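Local coordinates for cleavage stimulation factor 77 (Encephalitozoon cuniculi, PDB 2UY1), which is a helical-repeat protein of the Suppressor of forked family that probably takes part in the 3'-end processing of messenger RNA and may bind mRNA, at residues V317-F327 against I342-S353. Numbering follows the deposited sequence.
Sequences VGPHVFIYCAF and IFSSGLLKHPDS
Ile342 opens the contact by setting its CG2 methyl 3.1 Å from Phe322 O, a close approach. Chi1 of -57° puts CG2 anti to the backbone N, where it meets that carbonyl, and sends CG1 the other way, carrying CD1 toward Cys325 O. One residue on, Phe343 starts away from helix 319-327, yet its ring swings back: Ala326 CB stands over one face, 4.0 Å from the centroid, Phe327 CE1 meets the rim near the ring plane, and Ile323 CG1 and CG2 touch Phe343 CE2. Gly346 CA lies over the centre of one face of the Phe322 ring, 3.5 Å from the centroid, a CH-pi contact in which the backbone CA itself meets the ring. Phe322 inserts as a knob among Ile342, Ser345, Gly346 and Lys349, with Lys349 CG 3.8 Å from its CZ. Just past the helix, His350 donates from NE2 to a lone pair of Val317 O (3.0 Å, N-H...O 147°); this bond in the ring plane, Pro319 CD over the imidazole centre and Phe322 CE2 at the edge are consistent with a fixed ring orientation. Ser353 OG, which N-caps the next helix at Leu356 N, also touches Pro319 CB at 3.5 Å. The axes of 319-327 and 342-349 approach to 8.6 Å and run antiparallel (173°), forming a helical hairpin in this all-helical, TPR-related fold. Helices 282-300 and 302-311 pack against 319-327, while Phe360 and Phe363 of helix 354-367 meet the Phe343 ring.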
loop_
_atom_site.group_PDB
_atom_site.type_symbol
_atom_site.label_atom_id
_atom_site.label_comp_id
_atom_site.label_asym_id
_atom_site.label_seq_id
_atom_site.Cartn_x
_atom_site.Cartn_y
_atom_site.Cartn_z
ATOM N N VAL B 317 23.480 16.326 -9.806
ATOM C CA VAL B 317 22.540 16.325 -8.701
ATOM C C VAL B 317 21.478 15.316 -9.088
ATOM O O VAL B 317 21.042 15.305 -10.237
ATOM C CB VAL B 317 21.947 17.763 -8.331
ATOM C CG1 VAL B 317 23.023 18.846 -8.448
ATOM C CG2 VAL B 317 20.701 18.156 -9.174
ATOM N N GLY B 318 21.102 14.461 -8.137
ATOM C CA GLY B 318 20.180 13.333 -8.399
ATOM C C GLY B 318 18.765 13.762 -8.747
ATOM O O GLY B 318 18.417 14.952 -8.644
ATOM N N PRO B 319 17.923 12.779 -9.112
ATOM C CA PRO B 319 16.479 12.965 -9.349
ATOM C C PRO B 319 15.758 13.642 -8.176
ATOM O O PRO B 319 14.948 14.537 -8.382
ATOM C CB PRO B 319 15.966 11.523 -9.530
ATOM C CG PRO B 319 17.159 10.772 -10.026
ATOM C CD PRO B 319 18.324 11.363 -9.262
ATOM N N HIS B 320 16.057 13.250 -6.950
ATOM C CA HIS B 320 15.355 13.789 -5.782
ATOM C C HIS B 320 15.462 15.296 -5.610
ATOM O O HIS B 320 14.612 15.901 -4.978
ATOM C CB HIS B 320 15.943 13.166 -4.508
ATOM C CG HIS B 320 15.582 11.730 -4.319
ATOM N ND1 HIS B 320 16.186 10.592 -4.735
ATOM C CD2 HIS B 320 14.442 11.340 -3.653
ATOM C CE1 HIS B 320 15.420 9.542 -4.294
ATOM N NE2 HIS B 320 14.383 10.019 -3.627
ATOM N N VAL B 321 16.573 15.877 -6.065
ATOM C CA VAL B 321 16.913 17.260 -5.741
ATOM C C VAL B 321 16.041 18.126 -6.615
ATOM O O VAL B 321 15.567 19.139 -6.182
ATOM C CB VAL B 321 18.482 17.556 -5.956
ATOM C CG1 VAL B 321 18.837 19.084 -5.790
ATOM C CG2 VAL B 321 19.266 16.771 -4.977
ATOM N N PHE B 322 15.759 17.636 -7.815
ATOM C CA PHE B 322 14.845 18.312 -8.737
ATOM C C PHE B 322 13.414 18.246 -8.244
ATOM O O PHE B 322 12.700 19.199 -8.393
ATOM C CB PHE B 322 14.872 17.636 -10.113
ATOM C CG PHE B 322 16.180 17.795 -10.878
ATOM C CD1 PHE B 322 16.404 18.908 -11.668
ATOM C CD2 PHE B 322 17.164 16.806 -10.806
ATOM C CE1 PHE B 322 17.599 19.049 -12.398
ATOM C CE2 PHE B 322 18.364 16.925 -11.538
ATOM C CZ PHE B 322 18.563 18.045 -12.356
ATOM N N ILE B 323 12.969 17.068 -7.786
ATOM C CA ILE B 323 11.631 16.852 -7.246
ATOM C C ILE B 323 11.435 17.679 -5.980
ATOM O O ILE B 323 10.395 18.298 -5.780
ATOM C CB ILE B 323 11.404 15.354 -6.884
ATOM C CG1 ILE B 323 11.630 14.407 -8.076
ATOM C CG2 ILE B 323 10.054 15.127 -6.170
ATOM C CD1 ILE B 323 11.550 12.884 -7.660
ATOM N N TYR B 324 12.443 17.690 -5.101
ATOM C CA TYR B 324 12.370 18.571 -3.938
ATOM C C TYR B 324 12.227 20.050 -4.307
ATOM O O TYR B 324 11.410 20.762 -3.716
ATOM C CB TYR B 324 13.587 18.336 -3.072
ATOM C CG TYR B 324 13.820 19.418 -2.090
ATOM C CD1 TYR B 324 13.156 19.438 -0.850
ATOM C CD2 TYR B 324 14.705 20.453 -2.404
ATOM C CE1 TYR B 324 13.383 20.475 0.013
ATOM C CE2 TYR B 324 14.937 21.482 -1.556
ATOM C CZ TYR B 324 14.304 21.494 -0.354
ATOM O OH TYR B 324 14.586 22.551 0.483
ATOM N N CYS B 325 13.016 20.539 -5.267
ATOM C CA CYS B 325 12.934 21.981 -5.670
ATOM C C CYS B 325 11.624 22.333 -6.314
ATOM O O CYS B 325 11.178 23.495 -6.222
ATOM C CB CYS B 325 14.038 22.381 -6.663
ATOM S SG CYS B 325 15.668 22.474 -5.860
ATOM N N ALA B 326 11.064 21.383 -7.070
ATOM C CA ALA B 326 9.761 21.625 -7.730
ATOM C C ALA B 326 8.646 21.772 -6.675
ATOM O O ALA B 326 7.735 22.657 -6.755
ATOM C CB ALA B 326 9.457 20.519 -8.720
ATOM N N PHE B 327 8.744 20.928 -5.651
ATOM C CA PHE B 327 7.797 20.977 -4.550
ATOM C C PHE B 327 7.981 22.250 -3.714
ATOM O O PHE B 327 7.052 22.805 -3.248
ATOM C CB PHE B 327 7.973 19.814 -3.604
ATOM C CG PHE B 327 7.494 18.457 -4.105
ATOM C CD1 PHE B 327 6.631 18.299 -5.191
ATOM C CD2 PHE B 327 7.847 17.317 -3.353
ATOM C CE1 PHE B 327 6.173 17.031 -5.566
ATOM C CE2 PHE B 327 7.395 16.023 -3.736
ATOM C CZ PHE B 327 6.591 15.881 -4.861
ATOM N N ILE B 342 11.056 22.525 -13.587
ATOM C CA ILE B 342 12.082 21.833 -12.782
ATOM C C ILE B 342 12.004 20.313 -12.933
ATOM O O ILE B 342 13.024 19.640 -13.101
ATOM C CB ILE B 342 11.998 22.282 -11.294
ATOM C CG1 ILE B 342 12.147 23.795 -11.207
ATOM C CG2 ILE B 342 12.976 21.521 -10.456
ATOM C CD1 ILE B 342 11.967 24.405 -9.860
ATOM N N PHE B 343 10.782 19.767 -12.903
ATOM C CA PHE B 343 10.570 18.314 -13.140
ATOM C C PHE B 343 11.050 17.916 -14.554
ATOM O O PHE B 343 11.677 16.866 -14.719
ATOM C CB PHE B 343 9.082 17.974 -13.068
ATOM C CG PHE B 343 8.550 17.613 -11.693
ATOM C CD1 PHE B 343 7.559 18.386 -11.124
ATOM C CD2 PHE B 343 8.917 16.422 -11.055
ATOM C CE1 PHE B 343 7.043 18.061 -9.861
ATOM C CE2 PHE B 343 8.371 16.068 -9.789
ATOM C CZ PHE B 343 7.438 16.907 -9.189
ATOM N N SER B 344 10.709 18.743 -15.549
ATOM C CA SER B 344 11.073 18.541 -16.967
ATOM C C SER B 344 12.601 18.524 -17.142
ATOM O O SER B 344 13.129 17.554 -17.697
ATOM C CB SER B 344 10.436 19.631 -17.853
ATOM O OG SER B 344 9.002 19.548 -17.888
ATOM N N SER B 345 13.299 19.551 -16.652
ATOM C CA SER B 345 14.802 19.568 -16.560
ATOM C C SER B 345 15.383 18.343 -15.956
ATOM O O SER B 345 16.328 17.773 -16.483
ATOM C CB SER B 345 15.258 20.678 -15.659
ATOM O OG SER B 345 14.841 21.880 -16.211
ATOM N N GLY B 346 14.844 17.946 -14.809
ATOM C CA GLY B 346 15.318 16.776 -14.134
ATOM C C GLY B 346 15.158 15.515 -14.918
ATOM O O GLY B 346 15.957 14.636 -14.784
ATOM N N LEU B 347 14.096 15.433 -15.703
ATOM C CA LEU B 347 13.810 14.285 -16.556
ATOM C C LEU B 347 14.743 14.226 -17.763
ATOM O O LEU B 347 15.096 13.134 -18.206
ATOM C CB LEU B 347 12.355 14.364 -17.002
ATOM C CG LEU B 347 11.626 13.219 -17.647
ATOM C CD1 LEU B 347 11.818 11.915 -16.804
ATOM C CD2 LEU B 347 10.196 13.641 -17.752
ATOM N N LEU B 348 15.123 15.389 -18.291
ATOM C CA LEU B 348 16.240 15.489 -19.250
ATOM C C LEU B 348 17.575 14.949 -18.700
ATOM O O LEU B 348 18.264 14.189 -19.381
ATOM C CB LEU B 348 16.420 16.926 -19.740
ATOM C CG LEU B 348 15.258 17.643 -20.433
ATOM C CD1 LEU B 348 15.467 19.137 -20.358
ATOM C CD2 LEU B 348 15.080 17.206 -21.876
ATOM N N LYS B 349 17.945 15.331 -17.474
ATOM C CA LYS B 349 19.130 14.748 -16.839
ATOM C C LYS B 349 19.012 13.265 -16.525
ATOM O O LYS B 349 20.002 12.539 -16.650
ATOM C CB LYS B 349 19.544 15.495 -15.574
ATOM C CG LYS B 349 19.820 16.986 -15.751
ATOM C CD LYS B 349 21.213 17.354 -16.332
ATOM C CE LYS B 349 21.298 18.917 -16.556
ATOM N NZ LYS B 349 22.695 19.431 -16.718
ATOM N N HIS B 350 17.835 12.814 -16.075
ATOM C CA HIS B 350 17.661 11.420 -15.605
ATOM C C HIS B 350 16.513 10.782 -16.382
ATOM O O HIS B 350 15.427 10.585 -15.829
ATOM C CB HIS B 350 17.431 11.381 -14.075
ATOM C CG HIS B 350 18.577 11.956 -13.298
ATOM N ND1 HIS B 350 19.782 11.432 -12.975
ATOM C CD2 HIS B 350 18.586 13.254 -12.838
ATOM C CE1 HIS B 350 20.488 12.414 -12.316
ATOM N NE2 HIS B 350 19.740 13.499 -12.239
ATOM N N PRO B 351 16.775 10.439 -17.673
ATOM C CA PRO B 351 15.738 10.066 -18.635
ATOM C C PRO B 351 15.114 8.725 -18.282
ATOM O O PRO B 351 14.008 8.439 -18.743
ATOM C CB PRO B 351 16.497 9.935 -19.972
ATOM C CG PRO B 351 17.912 9.877 -19.654
ATOM C CD PRO B 351 18.134 10.308 -18.245
ATOM N N ASP B 352 15.857 7.934 -17.498
ATOM C CA ASP B 352 15.498 6.609 -17.025
ATOM C C ASP B 352 15.077 6.582 -15.545
ATOM O O ASP B 352 15.117 5.532 -14.943
ATOM C CB ASP B 352 16.693 5.632 -17.176
ATOM C CG ASP B 352 17.084 5.376 -18.646
ATOM O OD1 ASP B 352 16.176 5.292 -19.522
ATOM O OD2 ASP B 352 18.305 5.257 -18.922
ATOM N N SER B 353 14.713 7.711 -14.948
ATOM C CA SER B 353 14.342 7.717 -13.528
ATOM C C SER B 353 12.813 7.492 -13.383
ATOM O O SER B 353 12.058 8.395 -13.603
ATOM C CB SER B 353 14.697 9.070 -12.884
ATOM O OG SER B 353 14.284 9.120 -11.499
#